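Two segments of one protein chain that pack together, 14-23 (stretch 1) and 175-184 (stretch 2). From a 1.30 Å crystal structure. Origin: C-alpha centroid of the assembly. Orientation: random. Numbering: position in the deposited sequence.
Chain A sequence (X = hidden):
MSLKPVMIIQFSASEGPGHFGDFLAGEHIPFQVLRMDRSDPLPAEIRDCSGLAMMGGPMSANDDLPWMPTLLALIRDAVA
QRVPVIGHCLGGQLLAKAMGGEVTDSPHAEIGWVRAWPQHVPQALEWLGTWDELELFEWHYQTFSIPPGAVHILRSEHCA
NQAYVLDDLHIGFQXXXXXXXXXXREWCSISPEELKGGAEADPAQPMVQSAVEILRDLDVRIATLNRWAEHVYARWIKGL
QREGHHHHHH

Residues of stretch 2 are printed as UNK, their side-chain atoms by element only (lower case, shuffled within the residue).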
ATOM      1  N   SER A  14       2.763  14.126   3.802  1.00  8.98           N
ATOM      2  CA  SER A  14       1.786  14.224   2.713  1.00  8.31           C
ATOM      3  C   SER A  14       1.136  12.905   2.340  1.00  9.11           C
ATOM      4  O   SER A  14       0.129  12.895   1.632  1.00 10.00           O
ATOM      5  CB  SER A  14       2.376  14.824   1.454  1.00  9.82           C
ATOM      6  OG  SER A  14       3.461  14.027   0.981  1.00 10.78           O
ATOM      7  N   GLU A  15       1.705  11.821   2.832  1.00  7.14           N
ATOM      8  CA  GLU A  15       1.242  10.485   2.482  1.00  7.78           C
ATOM      9  C   GLU A  15       0.549   9.813   3.674  1.00  7.89           C
ATOM     10  O   GLU A  15       1.120   8.945   4.345  1.00  7.89           O
ATOM     11  CB  GLU A  15       2.389   9.635   1.913  1.00  8.24           C
ATOM     12  CG  GLU A  15       2.848  10.144   0.524  1.00  9.35           C
ATOM     13  CD  GLU A  15       3.755   9.157  -0.197  1.00  9.24           C
ATOM     14  OE1 GLU A  15       3.235   8.094  -0.584  1.00 13.02           O
ATOM     15  OE2 GLU A  15       4.955   9.427  -0.282  1.00 13.97           O
ATOM     16  N   GLY A  16      -0.681  10.241   3.932  1.00  8.00           N
ATOM     17  CA  GLY A  16      -1.416   9.767   5.107  1.00  7.81           C
ATOM     18  C   GLY A  16      -2.224   8.525   4.777  1.00  7.36           C
ATOM     19  O   GLY A  16      -2.153   7.962   3.658  1.00  8.00           O
ATOM     20  N   PRO A  17      -3.030   8.085   5.750  1.00  6.96           N
ATOM     21  CA  PRO A  17      -3.806   6.855   5.555  1.00  7.48           C
ATOM     22  C   PRO A  17      -4.860   6.921   4.448  1.00  6.79           C
ATOM     23  O   PRO A  17      -5.317   5.877   3.951  1.00  6.61           O
ATOM     24  CB  PRO A  17      -4.485   6.668   6.909  1.00  7.87           C
ATOM     25  CG  PRO A  17      -3.651   7.402   7.836  1.00  8.31           C
ATOM     26  CD  PRO A  17      -3.153   8.591   7.104  1.00  7.48           C
ATOM     27  N   GLY A  18      -5.310   8.123   4.078  1.00  7.18           N
ATOM     28  CA  GLY A  18      -6.217   8.229   2.947  1.00  6.83           C
ATOM     29  C   GLY A  18      -7.509   7.463   3.220  1.00  6.36           C
ATOM     30  O   GLY A  18      -8.053   7.453   4.336  1.00  6.92           O
ATOM     31  N   HIS A  19      -7.986   6.779   2.185  1.00  6.12           N
ATOM     32  CA  HIS A  19      -9.184   6.042   2.244  1.00  6.49           C
ATOM     33  C   HIS A  19      -9.145   4.936   3.318  1.00  6.98           C
ATOM     34  O   HIS A  19     -10.172   4.508   3.821  1.00  6.90           O
ATOM     35  CB  HIS A  19      -9.510   5.436   0.868  1.00  7.23           C
ATOM     36  CG  HIS A  19     -10.938   5.219   0.683  1.00  9.70           C
ATOM     37  ND1 HIS A  19     -11.805   6.298   0.709  1.00  9.63           N
ATOM     38  CD2 HIS A  19     -11.691   4.098   0.571  1.00 14.69           C
ATOM     39  CE1 HIS A  19     -13.040   5.840   0.579  1.00 10.70           C
ATOM     40  NE2 HIS A  19     -13.000   4.516   0.444  1.00 12.73           N
ATOM     41  N   PHE A  20      -7.950   4.381   3.557  1.00  5.74           N
ATOM     42  CA  PHE A  20      -7.768   3.365   4.571  1.00  5.91           C
ATOM     43  C   PHE A  20      -8.184   3.890   5.959  1.00  5.22           C
ATOM     44  O   PHE A  20      -8.852   3.222   6.753  1.00  5.73           O
ATOM     45  CB  PHE A  20      -6.320   2.827   4.564  1.00  6.13           C
ATOM     46  CG  PHE A  20      -6.067   1.732   5.540  1.00  6.22           C
ATOM     47  CD1 PHE A  20      -6.697   0.506   5.432  1.00  6.59           C
ATOM     48  CD2 PHE A  20      -5.209   1.927   6.599  1.00  7.58           C
ATOM     49  CE1 PHE A  20      -6.441  -0.526   6.338  1.00  7.65           C
ATOM     50  CE2 PHE A  20      -4.924   0.924   7.504  1.00  8.28           C
ATOM     51  CZ  PHE A  20      -5.543  -0.328   7.379  1.00  9.01           C
ATOM     52  N   GLY A  21      -7.738   5.084   6.311  1.00  6.46           N
ATOM     53  CA  GLY A  21      -8.130   5.719   7.551  1.00  6.35           C
ATOM     54  C   GLY A  21      -9.613   5.934   7.662  1.00  6.23           C
ATOM     55  O   GLY A  21     -10.206   5.671   8.706  1.00  7.47           O
ATOM     56  N   ASP A  22     -10.219   6.442   6.610  1.00  6.98           N
ATOM     57  CA  ASP A  22     -11.649   6.636   6.610  1.00  6.22           C
ATOM     58  C   ASP A  22     -12.399   5.302   6.741  1.00  6.52           C
ATOM     59  O   ASP A  22     -13.401   5.231   7.433  1.00  6.09           O
ATOM     60  CB  ASP A  22     -12.097   7.326   5.298  1.00  6.88           C
ATOM     61  CG  ASP A  22     -11.935   8.842   5.297  1.00  9.82           C
ATOM     62  OD1 ASP A  22     -11.229   9.396   6.117  1.00 10.70           O
ATOM     63  OD2 ASP A  22     -12.445   9.396   4.278  1.00 14.29           O
ATOM     64  N   PHE A  23     -11.875   4.252   6.124  1.00  5.83           N
ATOM     65  CA  PHE A  23     -12.476   2.944   6.186  1.00  6.03           C
ATOM     66  C   PHE A  23     -12.448   2.434   7.646  1.00  6.05           C
ATOM     67  O   PHE A  23     -13.457   1.979   8.183  1.00  7.37           O
ATOM     68  CB  PHE A  23     -11.751   1.991   5.234  1.00  7.11           C
ATOM     69  CG  PHE A  23     -12.234   0.596   5.340  1.00  8.03           C
ATOM     70  CD1 PHE A  23     -13.418   0.171   4.713  1.00  8.44           C
ATOM     71  CD2 PHE A  23     -11.548  -0.307   6.116  1.00  8.63           C
ATOM     72  CE1 PHE A  23     -13.867  -1.166   4.910  1.00  9.07           C
ATOM     73  CE2 PHE A  23     -12.034  -1.606   6.304  1.00  9.77           C
ATOM     74  CZ  PHE A  23     -13.153  -2.001   5.680  1.00  8.54           C
ATOM     75  N   UNK A 175       0.717  -0.080  -6.366  1.00  5.66           N
ATOM     76  CA  UNK A 175      -0.170   1.026  -6.592  1.00  6.09           C
ATOM     77  C   UNK A 175      -0.705   1.566  -5.254  1.00  7.05           C
ATOM     78  O   UNK A 175      -0.445   0.989  -4.190  1.00  8.04           O
ATOM     79  c   UNK A 175      -1.332   0.562  -7.470  1.00  6.75           C
ATOM     80  s   UNK A 175      -2.299  -0.794  -6.808  1.00  7.86           S
ATOM     81  N   UNK A 176      -1.442   2.683  -5.317  1.00  7.78           N
ATOM     82  CA  UNK A 176      -2.035   3.339  -4.188  1.00  6.51           C
ATOM     83  C   UNK A 176      -3.528   3.065  -4.212  1.00  6.76           C
ATOM     84  O   UNK A 176      -4.280   3.762  -4.916  1.00  8.81           O
ATOM     85  c   UNK A 176       0.576   5.601  -4.921  1.00 10.09           C
ATOM     86  c   UNK A 176       1.325   5.982  -2.881  1.00 13.38           C
ATOM     87  n   UNK A 176       1.664   5.987  -4.164  1.00 12.63           N
ATOM     88  c   UNK A 176      -0.415   5.299  -4.050  1.00  8.19           C
ATOM     89  c   UNK A 176      -1.824   4.851  -4.269  1.00  7.18           C
ATOM     90  n   UNK A 176       0.066   5.562  -2.781  1.00  9.19           N
ATOM     91  N   UNK A 177      -3.963   2.111  -3.413  1.00  7.37           N
ATOM     92  CA  UNK A 177      -5.399   1.856  -3.320  1.00  6.15           C
ATOM     93  C   UNK A 177      -6.078   2.766  -2.299  1.00  7.61           C
ATOM     94  O   UNK A 177      -7.319   2.771  -2.196  1.00  8.64           O
ATOM     95  c   UNK A 177      -5.234  -0.551  -4.177  1.00  8.78           C
ATOM     96  c   UNK A 177      -5.961  -1.436  -1.235  1.00  9.44           C
ATOM     97  c   UNK A 177      -5.291  -0.093  -1.653  1.00  7.19           C
ATOM     98  c   UNK A 177      -5.764   0.392  -3.001  1.00  7.04           C
ATOM     99  N   UNK A 178      -5.272   3.601  -1.616  1.00  6.97           N
ATOM    100  CA  UNK A 178      -5.787   4.527  -0.571  1.00  6.80           C
ATOM    101  C   UNK A 178      -6.216   5.915  -1.071  1.00  7.17           C
ATOM    102  O   UNK A 178      -6.703   6.746  -0.292  1.00  8.09           O
ATOM    103  o   UNK A 178      -1.516   5.858  -0.621  1.00 14.10           O
ATOM    104  c   UNK A 178      -2.568   5.124  -0.616  1.00  9.23           C
ATOM    105  o   UNK A 178      -2.624   4.039  -1.280  1.00  9.11           O
ATOM    106  c   UNK A 178      -4.766   4.721   0.528  1.00  7.85           C
ATOM    107  c   UNK A 178      -3.653   5.646   0.254  1.00  8.06           C
ATOM    108  N   UNK A 179      -6.137   6.161  -2.351  1.00  6.82           N
ATOM    109  CA  UNK A 179      -6.305   7.512  -2.830  1.00  6.47           C
ATOM    110  C   UNK A 179      -7.692   8.066  -2.655  1.00  6.39           C
ATOM    111  O   UNK A 179      -8.714   7.403  -2.829  1.00  7.78           O
ATOM    112  c   UNK A 179      -4.520   7.227  -4.711  1.00  6.41           C
ATOM    113  c   UNK A 179      -5.958   7.658  -4.329  1.00  7.39           C
ATOM    114  c   UNK A 179      -3.238   9.893  -4.103  1.00  8.33           C
ATOM    115 se   UNK A 179      -3.128   8.029  -3.563  1.00 12.57          SE
ATOM    116  N   UNK A 180      -7.686   9.362  -2.336  1.00  6.58           N
ATOM    117  CA  UNK A 180      -8.873  10.228  -2.405  1.00  6.23           C
ATOM    118  C   UNK A 180      -8.545  11.360  -3.364  1.00  5.52           C
ATOM    119  O   UNK A 180      -7.358  11.669  -3.582  1.00  6.50           O
ATOM    120  o   UNK A 180      -9.660  10.924   1.890  1.00 12.64           O
ATOM    121  c   UNK A 180      -9.544   9.595  -0.034  1.00  6.79           C
ATOM    122  c   UNK A 180     -10.072   9.941   1.336  1.00 10.40           C
ATOM    123  n   UNK A 180     -11.020   9.123   1.853  1.00 11.80           N
ATOM    124  c   UNK A 180      -9.228  10.739  -0.976  1.00  7.56           C
ATOM    125  N   UNK A 181      -9.559  12.017  -3.948  1.00  6.08           N
ATOM    126  CA  UNK A 181      -9.329  12.976  -5.018  1.00  5.33           C
ATOM    127  C   UNK A 181      -8.441  14.128  -4.604  1.00  5.96           C
ATOM    128  O   UNK A 181      -7.539  14.541  -5.342  1.00  6.25           O
ATOM    129  c   UNK A 181     -10.674  13.532  -5.577  1.00  6.47           C
ATOM    130  N   UNK A 182      -8.670  14.622  -3.375  1.00  5.80           N
ATOM    131  CA  UNK A 182      -7.907  15.793  -2.931  1.00  6.48           C
ATOM    132  C   UNK A 182      -6.418  15.492  -2.735  1.00  5.97           C
ATOM    133  O   UNK A 182      -5.545  16.366  -2.873  1.00  7.80           O
ATOM    134  n   UNK A 182      -7.940  14.668   1.471  1.00  5.92           N
ATOM    135  c   UNK A 182      -8.905  13.953   0.921  1.00  5.81           C
ATOM    136  c   UNK A 182      -8.545  16.421  -1.702  1.00  6.19           C
ATOM    137  c   UNK A 182      -7.616  15.688   0.611  1.00  6.79           C
ATOM    138  n   UNK A 182      -9.233  14.484  -0.249  1.00  6.64           N
ATOM    139  c   UNK A 182      -8.457  15.592  -0.467  1.00  5.45           C
ATOM    140  N   UNK A 183      -6.099  14.236  -2.436  1.00  5.82           N
ATOM    141  CA  UNK A 183      -4.729  13.803  -2.313  1.00  5.92           C
ATOM    142  C   UNK A 183      -4.039  13.749  -3.677  1.00  6.65           C
ATOM    143  O   UNK A 183      -2.898  14.148  -3.782  1.00  6.86           O
ATOM    144  c   UNK A 183      -5.197  12.378  -0.223  1.00  6.01           C
ATOM    145  c   UNK A 183      -4.708  12.419  -1.687  1.00  6.52           C
ATOM    146  c   UNK A 183      -3.631  10.034   0.426  1.00 10.78           C
ATOM    147 se   UNK A 183      -5.486  10.613   0.468  1.00 12.72          SE
ATOM    148  N   UNK A 184      -4.725  13.236  -4.698  1.00  6.01           N
ATOM    149  CA  UNK A 184      -4.182  13.288  -6.082  1.00  5.80           C
ATOM    150  C   UNK A 184      -3.861  14.731  -6.445  1.00  5.78           C
ATOM    151  O   UNK A 184      -2.775  15.023  -6.909  1.00  6.73           O
ATOM    152  c   UNK A 184      -5.421  11.167  -6.777  1.00  7.04           C
ATOM    153  c   UNK A 184      -4.638  12.791  -8.542  1.00  7.03           C
ATOM    154  c   UNK A 184      -5.172  12.645  -7.112  1.00  5.47           C
TER
HETATM  155  O   HOH W   1       1.205   6.658   0.443  1.00 11.48           O
HETATM  156  O   HOH W   2      -0.958   8.131   1.087  1.00 10.94           O

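Position 175 carries one carbon and then one sulfur. It touches nothing on stretch 1. A single carbon ending in sulfur is Cys 175.

Position 176 has one carbon followed by a five-membered ring of three carbons and two nitrogens. A ring carbon touches Glu 15. That ring is an imidazole, so this is His 176. Its CE1 lies 3.7 Å from Glu 15 OE1, which sits at the ring edge, near the ring plane.

Position 177 has four carbons, forked at the first, with one arm two carbons long. It makes no contact with stretch 1. The branching gives Ile 177.

Position 178 has three carbons, the third carrying two oxygens. Its CB is 3.7 Å from Pro 17 O. A carboxylate after two methylene carbons is Glu 178. His 176 ND1 donates a hydrogen bond to Glu 178 OE2 at 2.7 Å, which ties the two side chains together.

Position 179 is an unbranched chain of two carbons, selenium and one carbon. Its CA-to-CB bond points away from stretch 1. This is selenomethionine, Met 179.

Position 180 has three carbons, the third carrying one oxygen and one nitrogen. The nitrogen lies near the His 19 ring edge and the Asp 22 carboxylate. A terminal amide on this chain is Gln 180. It occupies the N-cap position of the helix that follows.

Position 181 has one carbon and does not reach stretch 1. It is Ala 181.

Position 182 has one carbon, then a five-membered ring of three carbons and two nitrogens. It is exposed and without contact to stretch 1. It is His 182.

Position 183 repeats the chain of two carbons, selenium and one carbon. Its CA-to-CB bond points toward stretch 1, and the selenium touches Gly 18. It is selenomethionine Met 183. Its SE packs 3.5 Å from Gly 18 CA.

Position 184 has one carbon carrying two more. It is out of reach of stretch 1. It is Val 184.

Across the contact, His 19 N donates a nearly straight hydrogen bond of 2.8 Å to Glu 178 O. At Gly 18 the two stretches come close: an ideal CB there would be 2.5 Å from Glu 178 O, a clash. The amide of Gln 180 uses NE2 twice, donating to His 19 ND1 at 3.1 Å and to Asp 22 OD2 at 2.8 Å. Two waters extend the contact. The O of water 1 lies 2.7 Å from Glu 15 OE1 and 3.0 Å from Glu 178 OE2. The O of water 2 lies 2.8 Å from Gly 16 O and 2.9 Å from Glu 178 OE2.

Stretch 2, residues 175-184: CHIEMQAHMV
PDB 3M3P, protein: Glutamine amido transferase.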